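Local coordinates for ABC transporter binding protein AcbH (Actinoplanes, PDB 3OO8) that binds beta-D-galactopyranose, for which it has an exclusive preference, as the extracellular solute receptor of an ABC transporter, at residues K42-S47 against A329-T334; W110-G115 against V318-G323; A120-S125 against G130-V135; N139-V144 against A359-C364; M259-S264 against F282-I287. The protein carries 2 engineered substitutions. One frame throughout, in Å; residues are numbered along the deposited sequence.

From the N terminus, helix 39-56 supplies the first half of interaction 1, which closes only at residues 329-334 and encloses interactions 2, 3 and 5. Interaction 2 opens on helix 107-113 and returns at helix 312-322. Nested inside it, interaction 3 is a short connection from helix 119-124 into strand 134-147, and the two touch through Trp110. Interaction 4 opens further along that same strand and closes on helix 352-363, so it crosses interactions 1 and 2. Interaction 5, nested inside interactions 2 and 4 as well, joins strand 257-261 to the loop after strand 279-282. Interactions 3 and 5 lie on opposite sides of the chain's centre, with strand 134-147 running between them.

Interaction 1 of 5, residues K42-S47 against A329-T334; sequences KAAFAS and AAFLKT
Both phenylalanines place CG anti to the backbone N, at chi1 -179° for Phe331 and -172° for Phe45, and Phe331 thereby extends its ring toward helix 39-56. Its CE1 is the leading atom. It comes within 3.7 Å of Phe45 N and 3.9 Å of Ala44 CB, and it stands at the edge of the Phe45 ring, near that ring's plane. Phe331 receives the Ala44 methyl obliquely. The same methyl also packs on the backbone, with Ala44 CB 3.6 Å from Phe331 O, which fits the 5.3 Å separation of the CA atoms of Ala44 and Phe331.

Polar groups are joined across the contact by water. One molecule donates to Ala44 O at 2.8 Å and, weakly, to Ala330 O. A second hydrogen-bonds Ser47 OG and accepts from Lys333 NZ, 2.8 Å away. Lys333 also folds back to give a direct bond from NZ to Ala330 O at 2.9 Å, with the donor 33° out of the carbonyl plane. The ammonium group is thus held between the Ala330 carbonyl of its own segment and the water leading to Ser47.

Tyr36 meets both phenylalanine rings, Phe32 packs against Phe45, and Tyr138 of strand 134-147 lies parallel to Phe331. The result is an aromatic cluster joining helices 39-56 and 325-332 to the sheet of a class 2 solute-binding protein fold.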
# COMPACT_ATOMS: atom_id res chain seq x y z
N LYS A 42 15.48 5.22 -10.63
CA LYS A 42 16.74 4.62 -11.04
C LYS A 42 17.94 5.48 -10.62
O LYS A 42 18.92 4.98 -10.09
CB LYS A 42 16.77 4.37 -12.55
CG LYS A 42 18.05 3.75 -13.07
CD LYS A 42 17.91 3.47 -14.58
CE LYS A 42 19.06 2.64 -15.12
NZ LYS A 42 18.83 2.42 -16.57
N ALA A 43 17.82 6.79 -10.79
CA ALA A 43 18.88 7.71 -10.43
C ALA A 43 19.01 7.74 -8.90
O ALA A 43 20.11 7.75 -8.39
CB ALA A 43 18.51 9.13 -10.97
N ALA A 44 17.88 7.75 -8.20
CA ALA A 44 17.93 7.81 -6.72
C ALA A 44 18.59 6.53 -6.19
O ALA A 44 19.41 6.60 -5.25
CB ALA A 44 16.53 7.98 -6.12
N PHE A 45 18.22 5.38 -6.75
CA PHE A 45 18.80 4.12 -6.27
C PHE A 45 20.28 4.07 -6.56
O PHE A 45 21.06 3.54 -5.75
CB PHE A 45 18.11 2.91 -6.90
CG PHE A 45 18.55 1.61 -6.28
CD1 PHE A 45 18.15 1.31 -4.99
CD2 PHE A 45 19.26 0.66 -7.00
CE1 PHE A 45 18.57 0.14 -4.36
CE2 PHE A 45 19.68 -0.52 -6.37
CZ PHE A 45 19.31 -0.78 -5.05
N ALA A 46 20.69 4.57 -7.72
CA ALA A 46 22.13 4.56 -8.06
C ALA A 46 22.92 5.40 -7.06
O ALA A 46 23.97 4.98 -6.55
CB ALA A 46 22.35 5.08 -9.46
N SER A 47 22.39 6.57 -6.74
CA SER A 47 23.02 7.44 -5.75
C SER A 47 23.06 6.78 -4.39
O SER A 47 24.05 6.87 -3.69
CB SER A 47 22.24 8.75 -5.64
OG SER A 47 22.87 9.63 -4.74
N ALA A 329 16.15 8.84 3.89
CA ALA A 329 16.10 10.26 3.51
C ALA A 329 16.82 10.51 2.19
O ALA A 329 16.33 11.26 1.36
CB ALA A 329 16.68 11.13 4.60
N ALA A 330 17.96 9.85 2.00
CA ALA A 330 18.75 9.99 0.76
C ALA A 330 17.94 9.53 -0.46
O ALA A 330 17.76 10.28 -1.42
CB ALA A 330 20.03 9.23 0.86
N PHE A 331 17.39 8.32 -0.40
CA PHE A 331 16.61 7.81 -1.54
C PHE A 331 15.41 8.68 -1.86
O PHE A 331 14.99 8.86 -3.02
CB PHE A 331 16.14 6.38 -1.24
CG PHE A 331 15.36 5.78 -2.36
CD1 PHE A 331 16.03 5.24 -3.45
CD2 PHE A 331 13.96 5.80 -2.37
CE1 PHE A 331 15.31 4.69 -4.51
CE2 PHE A 331 13.27 5.26 -3.42
CZ PHE A 331 13.94 4.71 -4.50
N LEU A 332 14.78 9.21 -0.80
CA LEU A 332 13.54 9.95 -0.97
C LEU A 332 13.66 11.44 -1.33
O LEU A 332 12.65 12.11 -1.54
CB LEU A 332 12.64 9.78 0.27
CG LEU A 332 12.19 8.32 0.50
CD1 LEU A 332 11.53 8.28 1.89
CD2 LEU A 332 11.19 7.91 -0.57
N LYS A 333 14.88 11.95 -1.46
CA LYS A 333 15.06 13.39 -1.77
C LYS A 333 14.19 13.88 -2.92
O LYS A 333 13.59 14.96 -2.84
CB LYS A 333 16.54 13.69 -2.08
CG LYS A 333 17.45 13.62 -0.88
CD LYS A 333 18.86 14.15 -1.26
CE LYS A 333 19.49 13.31 -2.38
NZ LYS A 333 20.05 11.97 -1.98
N THR A 334 14.12 13.09 -3.99
CA THR A 334 13.37 13.49 -5.18
C THR A 334 12.01 12.79 -5.30
O THR A 334 11.36 12.91 -6.33
CB THR A 334 14.15 13.19 -6.48
OG1 THR A 334 14.44 11.78 -6.59
CG2 THR A 334 15.46 13.96 -6.53
O HOH W 1 19.36 8.74 -3.49
O HOH W 2 21.57 12.03 -4.28

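Interaction 2 of 5, residues W110-G115 against V318-G323; sequences WDKIGG and VLQYIG
Ile113 lays its branched side chain over the end of helix 312-322, covering the backbone of Gln320 and Gly323. The contact is a helix-to-helix packing in the class 2 solute-binding protein fold, made where helices 107-113 and 312-322 both come to their C-terminal ends. The nearest CA atoms across the contact are those of Ile113 and Gly323, 6.0 Å apart.

The two branches of the isoleucine have separate tasks. Its CG2 methyl meets two carbonyl oxygens, Gln320 O at 3.6 Å and Gly323 O at 3.7 Å. With chi1 at 69°, CG1 carries CD1 past Gly323, whose CA is 4.1 Å from CD1. Gly323 has no side chain to obstruct this approach, and it is the residue where the chain leaves helical geometry, with psi at 47°. Its N still closes the last turn by a bond to Leu319 O of 2.9 Å.

At the outer margin, Lys112 crosses Gln320 at about a right angle, its CG against the amide carbon CD of Gln320 at 4.2 Å. The lysine chain bends at chi2 (89°), and its end leads away from the other helix, which makes this a contact of the methylene part.

Behind the interface, Trp110 stacks on Tyr132 and gives its NE1 hydrogen to Leu134 O, tying helix 107-113 to the start of strand 134-147. The indole is also where the isoleucine ends: Ile113 CD1 sits 3.9 Å above the Trp110 ring plane, over its centre.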
# COMPACT_ATOMS: atom_id res chain seq x y z
N TRP A 110 18.41 -7.68 11.39
CA TRP A 110 17.39 -7.09 12.26
C TRP A 110 17.81 -6.90 13.72
O TRP A 110 17.34 -6.00 14.39
CB TRP A 110 16.03 -7.80 12.07
CG TRP A 110 15.26 -7.25 10.86
CD1 TRP A 110 15.35 -7.65 9.58
CD2 TRP A 110 14.30 -6.20 10.90
NE1 TRP A 110 14.48 -6.90 8.78
CE2 TRP A 110 13.84 -6.00 9.58
CE3 TRP A 110 13.81 -5.39 11.93
CZ2 TRP A 110 12.88 -5.04 9.26
CZ3 TRP A 110 12.85 -4.42 11.63
CH2 TRP A 110 12.40 -4.26 10.29
N ASP A 111 18.77 -7.71 14.16
CA ASP A 111 19.34 -7.51 15.49
C ASP A 111 20.01 -6.12 15.55
O ASP A 111 20.05 -5.47 16.59
CB ASP A 111 20.40 -8.59 15.77
CG ASP A 111 19.82 -9.97 16.01
OD1 ASP A 111 18.63 -10.09 16.36
OD2 ASP A 111 20.59 -10.95 15.86
N LYS A 112 20.53 -5.66 14.41
CA LYS A 112 21.19 -4.36 14.37
C LYS A 112 20.24 -3.21 14.05
O LYS A 112 20.35 -2.11 14.63
CB LYS A 112 22.29 -4.42 13.32
CG LYS A 112 22.79 -3.08 12.81
CD LYS A 112 23.94 -2.53 13.65
CE LYS A 112 24.70 -1.49 12.83
NZ LYS A 112 25.62 -0.67 13.66
N ILE A 113 19.30 -3.44 13.15
CA ILE A 113 18.44 -2.33 12.75
C ILE A 113 17.07 -2.27 13.42
O ILE A 113 16.38 -1.27 13.26
CB ILE A 113 18.18 -2.32 11.23
CG1 ILE A 113 17.30 -3.50 10.83
CG2 ILE A 113 19.50 -2.39 10.44
CD1 ILE A 113 16.86 -3.44 9.36
N GLY A 114 16.68 -3.31 14.15
CA GLY A 114 15.35 -3.41 14.72
C GLY A 114 14.90 -2.23 15.57
O GLY A 114 13.72 -1.90 15.59
N GLY A 115 15.83 -1.58 16.27
CA GLY A 115 15.51 -0.46 17.16
C GLY A 115 14.94 0.74 16.43
O GLY A 115 14.34 1.62 17.04
N VAL A 318 25.12 -4.30 3.49
CA VAL A 318 24.41 -3.32 2.66
C VAL A 318 22.97 -3.20 3.18
O VAL A 318 22.43 -2.10 3.28
CB VAL A 318 24.52 -3.62 1.15
CG1 VAL A 318 23.65 -2.63 0.35
CG2 VAL A 318 25.97 -3.45 0.67
N LEU A 319 22.34 -4.33 3.50
CA LEU A 319 20.99 -4.25 4.08
C LEU A 319 20.96 -3.46 5.39
O LEU A 319 20.01 -2.73 5.65
CB LEU A 319 20.41 -5.65 4.29
CG LEU A 319 19.96 -6.44 3.06
CD1 LEU A 319 19.53 -7.88 3.46
CD2 LEU A 319 18.82 -5.75 2.26
N GLN A 320 21.96 -3.65 6.26
CA GLN A 320 22.03 -2.87 7.49
C GLN A 320 22.03 -1.38 7.20
O GLN A 320 21.37 -0.63 7.89
CB GLN A 320 23.26 -3.28 8.31
CG GLN A 320 23.07 -4.64 8.86
CD GLN A 320 24.30 -5.21 9.56
OE1 GLN A 320 25.28 -4.51 9.77
NE2 GLN A 320 24.23 -6.47 9.94
N TYR A 321 22.77 -0.97 6.18
CA TYR A 321 22.80 0.43 5.78
C TYR A 321 21.44 0.88 5.26
O TYR A 321 20.96 2.00 5.57
CB TYR A 321 23.91 0.68 4.74
CG TYR A 321 23.82 2.08 4.16
CD1 TYR A 321 24.42 3.15 4.82
CD2 TYR A 321 23.07 2.33 3.04
CE1 TYR A 321 24.27 4.43 4.34
CE2 TYR A 321 22.95 3.58 2.55
CZ TYR A 321 23.53 4.62 3.20
OH TYR A 321 23.34 5.88 2.66
N ILE A 322 20.81 0.03 4.46
CA ILE A 322 19.51 0.39 3.89
C ILE A 322 18.48 0.59 5.01
O ILE A 322 17.55 1.42 4.88
CB ILE A 322 19.06 -0.70 2.87
CG1 ILE A 322 19.91 -0.59 1.60
CG2 ILE A 322 17.55 -0.61 2.58
CD1 ILE A 322 19.62 -1.67 0.52
N GLY A 323 18.60 -0.18 6.08
CA GLY A 323 17.66 -0.09 7.21
C GLY A 323 17.99 1.04 8.16
O GLY A 323 17.98 0.84 9.38

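Interaction 3 of 5, residues A120-S125 against G130-V135. With GOL (glycerol), chain H.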
# COMPACT_ATOMS: atom_id res chain seq x y z
N ALA A 120 4.55 -2.45 13.39
CA ALA A 120 3.99 -2.66 12.06
C ALA A 120 5.08 -2.98 11.03
O ALA A 120 4.88 -3.81 10.14
CB ALA A 120 3.14 -1.44 11.59
N ALA A 121 6.20 -2.24 11.11
CA ALA A 121 7.32 -2.40 10.18
C ALA A 121 7.97 -3.77 10.31
O ALA A 121 8.35 -4.39 9.30
CB ALA A 121 8.35 -1.28 10.40
N LYS A 122 8.09 -4.22 11.55
CA LYS A 122 8.63 -5.54 11.81
C LYS A 122 7.70 -6.63 11.25
O LYS A 122 8.15 -7.50 10.50
CB LYS A 122 8.88 -5.73 13.31
CG LYS A 122 9.99 -4.82 13.80
CD LYS A 122 10.21 -4.94 15.30
CE LYS A 122 11.33 -3.98 15.70
NZ LYS A 122 11.67 -4.03 17.14
N SER A 123 6.39 -6.51 11.53
CA SER A 123 5.42 -7.50 11.02
C SER A 123 5.47 -7.68 9.51
O SER A 123 5.46 -8.82 9.01
CB SER A 123 3.98 -7.11 11.40
OG SER A 123 3.87 -7.19 12.81
N LEU A 124 5.43 -6.58 8.76
CA LEU A 124 5.43 -6.68 7.32
C LEU A 124 6.73 -7.19 6.70
O LEU A 124 6.76 -7.54 5.51
CB LEU A 124 5.01 -5.36 6.65
CG LEU A 124 5.90 -4.13 6.89
CD1 LEU A 124 7.10 -4.13 5.92
CD2 LEU A 124 5.10 -2.80 6.78
N SER A 125 7.77 -7.31 7.54
CA SER A 125 9.07 -7.76 7.09
C SER A 125 9.32 -9.24 7.35
O SER A 125 10.34 -9.76 6.96
CB SER A 125 10.17 -6.90 7.73
OG SER A 125 10.03 -5.53 7.33
N GLY A 130 8.09 -16.59 11.04
CA GLY A 130 8.50 -15.63 12.05
C GLY A 130 9.90 -15.05 11.85
O GLY A 130 10.27 -14.15 12.58
N HIS A 131 10.66 -15.57 10.89
CA HIS A 131 11.98 -14.99 10.57
C HIS A 131 11.77 -13.73 9.74
O HIS A 131 10.79 -13.62 9.00
CB HIS A 131 12.84 -15.91 9.73
CG HIS A 131 13.32 -17.12 10.48
ND1 HIS A 131 14.16 -17.02 11.56
CD2 HIS A 131 13.06 -18.44 10.31
CE1 HIS A 131 14.40 -18.23 12.04
NE2 HIS A 131 13.75 -19.11 11.30
N TYR A 132 12.74 -12.82 9.82
CA TYR A 132 12.74 -11.63 8.95
C TYR A 132 13.30 -11.98 7.57
O TYR A 132 14.26 -12.73 7.46
CB TYR A 132 13.65 -10.57 9.55
CG TYR A 132 13.09 -9.87 10.76
CD1 TYR A 132 12.14 -8.85 10.61
CD2 TYR A 132 13.50 -10.19 12.05
CE1 TYR A 132 11.61 -8.20 11.71
CE2 TYR A 132 12.96 -9.53 13.16
CZ TYR A 132 12.02 -8.52 12.98
OH TYR A 132 11.50 -7.82 14.04
N TYR A 133 12.71 -11.42 6.51
CA TYR A 133 13.15 -11.65 5.13
C TYR A 133 13.30 -10.36 4.32
O TYR A 133 13.93 -10.36 3.26
CB TYR A 133 12.22 -12.65 4.39
CG TYR A 133 12.30 -14.04 4.97
CD1 TYR A 133 13.31 -14.89 4.58
CD2 TYR A 133 11.34 -14.48 5.90
CE1 TYR A 133 13.40 -16.19 5.10
CE2 TYR A 133 11.42 -15.77 6.43
CZ TYR A 133 12.45 -16.60 6.01
OH TYR A 133 12.52 -17.88 6.52
N LEU A 134 12.70 -9.29 4.82
CA LEU A 134 12.69 -8.02 4.10
C LEU A 134 13.31 -6.91 4.94
O LEU A 134 13.12 -6.87 6.17
CB LEU A 134 11.23 -7.62 3.82
CG LEU A 134 10.97 -6.37 2.92
CD1 LEU A 134 10.93 -6.78 1.45
CD2 LEU A 134 9.70 -5.61 3.32
N VAL A 135 13.99 -5.96 4.27
CA VAL A 135 14.28 -4.66 4.91
C VAL A 135 13.44 -3.62 4.18
O VAL A 135 13.64 -3.44 2.98
CB VAL A 135 15.72 -4.20 4.78
CG1 VAL A 135 15.83 -2.79 5.39
CG2 VAL A 135 16.64 -5.15 5.53
C1 GOL H . 11.84 -8.26 18.53
O1 GOL H . 10.99 -7.19 18.18
C2 GOL H . 12.11 -9.11 17.30
O2 GOL H . 12.60 -8.30 16.26
C3 GOL H . 10.83 -9.81 16.87
O3 GOL H . 9.73 -8.97 17.13
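Backbone hydrogen bonds from Tyr133 and Leu134 converge on one acceptor, Ser125 O. Tyr133 N approaches at 2.9 Å and is nearly straight, with an N-H...O angle of 176°. Leu134 N, at 3.2 Å, lies in the carbonyl plane on a lone pair, so the two donors share the oxygen from different directions. A side-chain bond steadies the serine from behind: its OG donates to Ala121 O at 2.8 Å, one turn back in the helix.

Among the van der Waals contacts, Leu124 CD1 meets Leu134 CD2 at 4.0 Å. The Tyr132 ring turns its edge to Ser125 CB, while its hydroxyl lies alongside the lysine methylenes, OH being 3.4 Å from Lys122 CG.

A glycerol, probably from the crystallisation liquor, adds a polar contact at the outer end. Its O2 is 2.5 Å from Tyr132 OH, either of which could donate, and its O1 takes a weak bond from Lys122 NZ.

The side chains of Lys122 and Ser125 touch Trp110 of helix 107-113, and Asp107 holds His131 and the backbone of Tyr132. The turn thus joins helix 119-124 to strand 134-147 against helix 107-113.

Interaction 4 of 5, residues N139-V144 against A359-C364; sequences NYPWVV and AEIGKC
The stretch of strand 134-147 that bears Asn139 and Pro141, leading into the galactose-binding residue Trp142, is covered on one side by Ile361 of helix 352-363. Almost the whole contact depends on that one side chain. Its terminal CD1 reaches the strand backbone, 3.8 Å from Tyr140 C, and lies 3.4 Å from Asn139 OD1. The proline closes in at its side, with Pro141 CD 3.9 Å from Ile361 CD1 and Pro141 CB 4.0 Å from Ile361 CG1.

Orientation differs between the two partners. Pro141 and Ile361 cross at about a right angle, whereas Asn139 and Ile361 run alongside each other in opposite directions. Asn139 has CG between its backbone N and carbonyl carbon (chi1 55°), which sets the amide beside both isoleucine branches; Ile361 CG2 is 3.9 Å from Asn139 ND2. The polar partner of that nitrogen is Thr300 OG1, to which it is hydrogen-bonded.

In the class 2 solute-binding protein fold, this strand pairs with 301-304 toward its start and with 257-261 and 279-282 toward its far end. The packing therefore lies where the chain passes between two parts of the sheet, consistent with an inter-lobe connection. Met296 touches Pro141, Val143 and Ile361, extending the apolar surface, while Trp142 stacks on Phe370 away from the helix.

On the helix itself, Glu360 and Lys363 form a salt bridge one turn apart. Lys363 NZ meets the syn side of Glu360 OE2 at 2.7 Å, 33° out of the carboxylate plane.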
# COMPACT_ATOMS: atom_id res chain seq x y z
N ASN A 139 6.84 3.71 2.26
CA ASN A 139 5.45 3.40 1.91
C ASN A 139 4.66 4.69 1.64
O ASN A 139 5.23 5.78 1.72
CB ASN A 139 4.78 2.42 2.89
CG ASN A 139 4.84 2.87 4.34
OD1 ASN A 139 4.98 4.06 4.66
ND2 ASN A 139 4.72 1.89 5.26
N TYR A 140 3.36 4.57 1.37
CA TYR A 140 2.50 5.77 1.20
C TYR A 140 1.09 5.32 1.58
O TYR A 140 0.77 4.15 1.48
CB TYR A 140 2.54 6.29 -0.24
CG TYR A 140 1.92 5.33 -1.21
CD1 TYR A 140 0.55 5.39 -1.49
CD2 TYR A 140 2.69 4.36 -1.83
CE1 TYR A 140 -0.02 4.48 -2.37
CE2 TYR A 140 2.12 3.46 -2.71
CZ TYR A 140 0.78 3.54 -2.96
OH TYR A 140 0.15 2.65 -3.84
N PRO A 141 0.24 6.28 1.96
CA PRO A 141 -1.07 5.93 2.52
C PRO A 141 -2.26 5.96 1.56
O PRO A 141 -2.25 6.68 0.56
CB PRO A 141 -1.26 7.02 3.57
CG PRO A 141 -0.65 8.25 2.87
CD PRO A 141 0.58 7.71 2.15
N TRP A 142 -3.26 5.15 1.90
CA TRP A 142 -4.58 5.17 1.26
C TRP A 142 -5.51 5.80 2.29
O TRP A 142 -5.84 5.18 3.30
CB TRP A 142 -5.04 3.75 0.92
CG TRP A 142 -4.56 3.30 -0.43
CD1 TRP A 142 -3.26 3.04 -0.82
CD2 TRP A 142 -5.39 3.09 -1.57
NE1 TRP A 142 -3.25 2.66 -2.16
CE2 TRP A 142 -4.53 2.73 -2.64
CE3 TRP A 142 -6.77 3.18 -1.79
CZ2 TRP A 142 -5.03 2.40 -3.91
CZ3 TRP A 142 -7.26 2.88 -3.09
CH2 TRP A 142 -6.38 2.52 -4.11
N VAL A 143 -5.97 7.02 2.00
CA VAL A 143 -6.67 7.85 2.98
C VAL A 143 -7.66 8.73 2.21
O VAL A 143 -7.72 8.67 0.99
CB VAL A 143 -5.64 8.79 3.74
CG1 VAL A 143 -4.84 7.98 4.77
CG2 VAL A 143 -4.65 9.43 2.78
N VAL A 144 -8.48 9.49 2.94
CA VAL A 144 -9.56 10.31 2.32
C VAL A 144 -9.06 11.75 2.19
O VAL A 144 -8.79 12.45 3.18
CB VAL A 144 -10.81 10.36 3.24
CG1 VAL A 144 -11.91 11.13 2.51
CG2 VAL A 144 -11.32 8.97 3.66
N ALA A 359 3.14 10.58 10.07
CA ALA A 359 2.43 10.57 11.34
C ALA A 359 1.30 9.54 11.35
O ALA A 359 1.20 8.73 12.27
CB ALA A 359 1.89 11.95 11.64
N GLU A 360 0.48 9.54 10.30
CA GLU A 360 -0.70 8.67 10.27
C GLU A 360 -0.33 7.22 10.01
O GLU A 360 -0.88 6.31 10.62
CB GLU A 360 -1.74 9.18 9.28
CG GLU A 360 -2.33 10.53 9.74
CD GLU A 360 -2.99 10.44 11.10
OE1 GLU A 360 -3.61 9.39 11.43
OE2 GLU A 360 -2.93 11.45 11.84
N ILE A 361 0.61 6.96 9.10
CA ILE A 361 1.06 5.59 8.96
C ILE A 361 1.74 5.03 10.22
O ILE A 361 1.54 3.87 10.61
CB ILE A 361 1.99 5.43 7.74
CG1 ILE A 361 1.23 5.79 6.47
CG2 ILE A 361 2.53 3.99 7.70
CD1 ILE A 361 2.16 5.94 5.21
N GLY A 362 2.49 5.89 10.91
CA GLY A 362 3.17 5.44 12.13
C GLY A 362 2.26 5.08 13.30
O GLY A 362 2.65 4.28 14.17
N LYS A 363 1.06 5.63 13.30
CA LYS A 363 0.07 5.31 14.34
C LYS A 363 -0.55 3.92 14.15
O LYS A 363 -1.02 3.32 15.12
CB LYS A 363 -1.05 6.37 14.36
CG LYS A 363 -0.63 7.73 14.83
CD LYS A 363 -1.78 8.70 14.48
CE LYS A 363 -1.57 10.06 14.98
NZ LYS A 363 -2.76 10.84 14.51
N CYS A 364 -0.51 3.37 12.94
CA CYS A 364 -1.14 2.08 12.71
C CYS A 364 -0.42 0.91 13.40
O CYS A 364 0.80 0.78 13.33
CB CYS A 364 -1.19 1.77 11.22
SG CYS A 364 -2.26 2.92 10.33

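Interaction 5 of 5, residues M259-S264 against F282-I287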
# COMPACT_ATOMS: atom_id res chain seq x y z
N MET A 259 -14.75 14.94 -1.19
CA MET A 259 -13.69 14.02 -0.72
C MET A 259 -13.33 12.99 -1.80
O MET A 259 -14.07 12.78 -2.77
CB MET A 259 -14.22 13.22 0.48
CG MET A 259 -14.73 14.07 1.64
SD MET A 259 -15.49 13.13 3.01
CE MET A 259 -17.12 12.71 2.41
N MET A 260 -12.18 12.34 -1.65
CA MET A 260 -11.86 11.21 -2.51
C MET A 260 -10.91 10.28 -1.75
O MET A 260 -9.92 10.75 -1.17
CB MET A 260 -11.18 11.65 -3.80
CG MET A 260 -10.79 10.44 -4.65
SD MET A 260 -10.28 11.04 -6.28
CE MET A 260 -9.87 9.49 -7.09
N PHE A 261 -11.23 9.00 -1.73
CA PHE A 261 -10.39 7.99 -1.02
C PHE A 261 -9.50 7.30 -2.03
O PHE A 261 -10.00 6.65 -2.95
CB PHE A 261 -11.29 6.94 -0.30
CG PHE A 261 -10.51 5.84 0.40
CD1 PHE A 261 -9.88 6.11 1.60
CD2 PHE A 261 -10.44 4.56 -0.15
CE1 PHE A 261 -9.18 5.13 2.27
CE2 PHE A 261 -9.71 3.57 0.51
CZ PHE A 261 -9.10 3.88 1.73
N GLN A 262 -8.19 7.45 -1.90
CA GLN A 262 -7.26 6.69 -2.76
C GLN A 262 -5.83 6.86 -2.21
O GLN A 262 -5.65 7.39 -1.11
CB GLN A 262 -7.37 7.10 -4.24
CG GLN A 262 -7.65 5.92 -5.13
CD GLN A 262 -7.80 6.26 -6.59
OE1 GLN A 262 -8.93 6.32 -7.10
NE2 GLN A 262 -6.69 6.46 -7.27
N GLY A 263 -4.83 6.39 -2.96
CA GLY A 263 -3.43 6.51 -2.52
C GLY A 263 -2.89 7.92 -2.68
O GLY A 263 -3.29 8.62 -3.62
N SER A 264 -2.01 8.37 -1.79
CA SER A 264 -1.49 9.75 -1.95
C SER A 264 -0.66 9.95 -3.22
O SER A 264 -0.67 11.05 -3.80
CB SER A 264 -0.65 10.16 -0.75
OG SER A 264 0.52 9.38 -0.78
N PHE A 282 -7.76 12.85 5.78
CA PHE A 282 -8.01 12.19 7.06
C PHE A 282 -8.07 10.69 6.85
O PHE A 282 -8.34 10.23 5.74
CB PHE A 282 -9.25 12.75 7.80
CG PHE A 282 -10.56 12.68 7.00
CD1 PHE A 282 -11.29 11.50 6.98
CD2 PHE A 282 -11.04 13.78 6.31
CE1 PHE A 282 -12.47 11.40 6.30
CE2 PHE A 282 -12.22 13.68 5.61
CZ PHE A 282 -12.94 12.49 5.61
N VAL A 283 -7.74 9.90 7.88
CA VAL A 283 -7.87 8.46 7.71
C VAL A 283 -9.33 8.03 7.63
O VAL A 283 -10.23 8.67 8.19
CB VAL A 283 -7.09 7.68 8.81
CG1 VAL A 283 -5.67 8.19 8.84
CG2 VAL A 283 -7.72 7.82 10.20
N PHE A 284 -9.57 6.92 6.94
CA PHE A 284 -10.96 6.47 6.84
C PHE A 284 -11.55 6.31 8.24
O PHE A 284 -10.88 5.76 9.14
CB PHE A 284 -11.01 5.14 6.09
CG PHE A 284 -12.38 4.81 5.54
CD1 PHE A 284 -12.70 5.17 4.23
CD2 PHE A 284 -13.33 4.13 6.31
CE1 PHE A 284 -13.94 4.86 3.67
CE2 PHE A 284 -14.57 3.80 5.76
CZ PHE A 284 -14.89 4.19 4.45
N PRO A 285 -12.79 6.79 8.46
CA PRO A 285 -13.36 6.77 9.83
C PRO A 285 -13.54 5.39 10.45
O PRO A 285 -13.56 4.38 9.74
CB PRO A 285 -14.72 7.46 9.65
CG PRO A 285 -14.44 8.43 8.51
CD PRO A 285 -13.67 7.55 7.54
N ALA A 286 -13.67 5.36 11.77
CA ALA A 286 -13.83 4.10 12.52
C ALA A 286 -15.25 3.59 12.31
O ALA A 286 -16.22 4.39 12.28
CB ALA A 286 -13.59 4.36 13.97
N ILE A 287 -15.39 2.28 12.13
CA ILE A 287 -16.69 1.64 12.06
C ILE A 287 -16.90 0.77 13.29
O ILE A 287 -17.84 0.95 14.04
CB ILE A 287 -16.85 0.80 10.78
CG1 ILE A 287 -16.75 1.70 9.54
CG2 ILE A 287 -18.18 0.02 10.83
CD1 ILE A 287 -16.78 0.95 8.19
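Phe284 points its edge at the face of Phe261 in a T-shaped pair, with ring centroids 5.5 Å apart and planes at 77°. The contact belongs to the mixed sheet of the class 2 solute-binding protein fold, where strand 257-261 meets the loop that follows strand 279-282. Strand 134-147 hydrogen-bonds to both sides, so the two segments do not pair with each other. Even at the closest point, the CA atoms of Phe261 and Phe284 are 8.0 Å apart, and side chains must bridge the gap.

The torsions bring the rings together: each has CG anti to its backbone N, with chi1 177° for Phe261 and -161° for Phe284, and the two side chains extend toward one another. Phe284 CD1 is the atom over the face, 4.0 Å from both Phe261 CD1 and Phe261 CE1. Phe165 meets the Phe284 ring as well, and Ile196 of helix 191-201 touches both phenylalanines. Phe261 is also a neighbour of the galactose-binding Trp142, their side chains being about 4 Å apart at the nearest atoms, which places the T-shaped pair next to a residue of the sugar site.

Two residues back along each segment, Met259 and Phe282 make a Met-aromatic contact of another geometry. The thioether meets the ring at its rim, in plane, instead of over a face: Met259 SD is 5.0 Å from the ring centroid and 3.7 Å from Phe282 CZ.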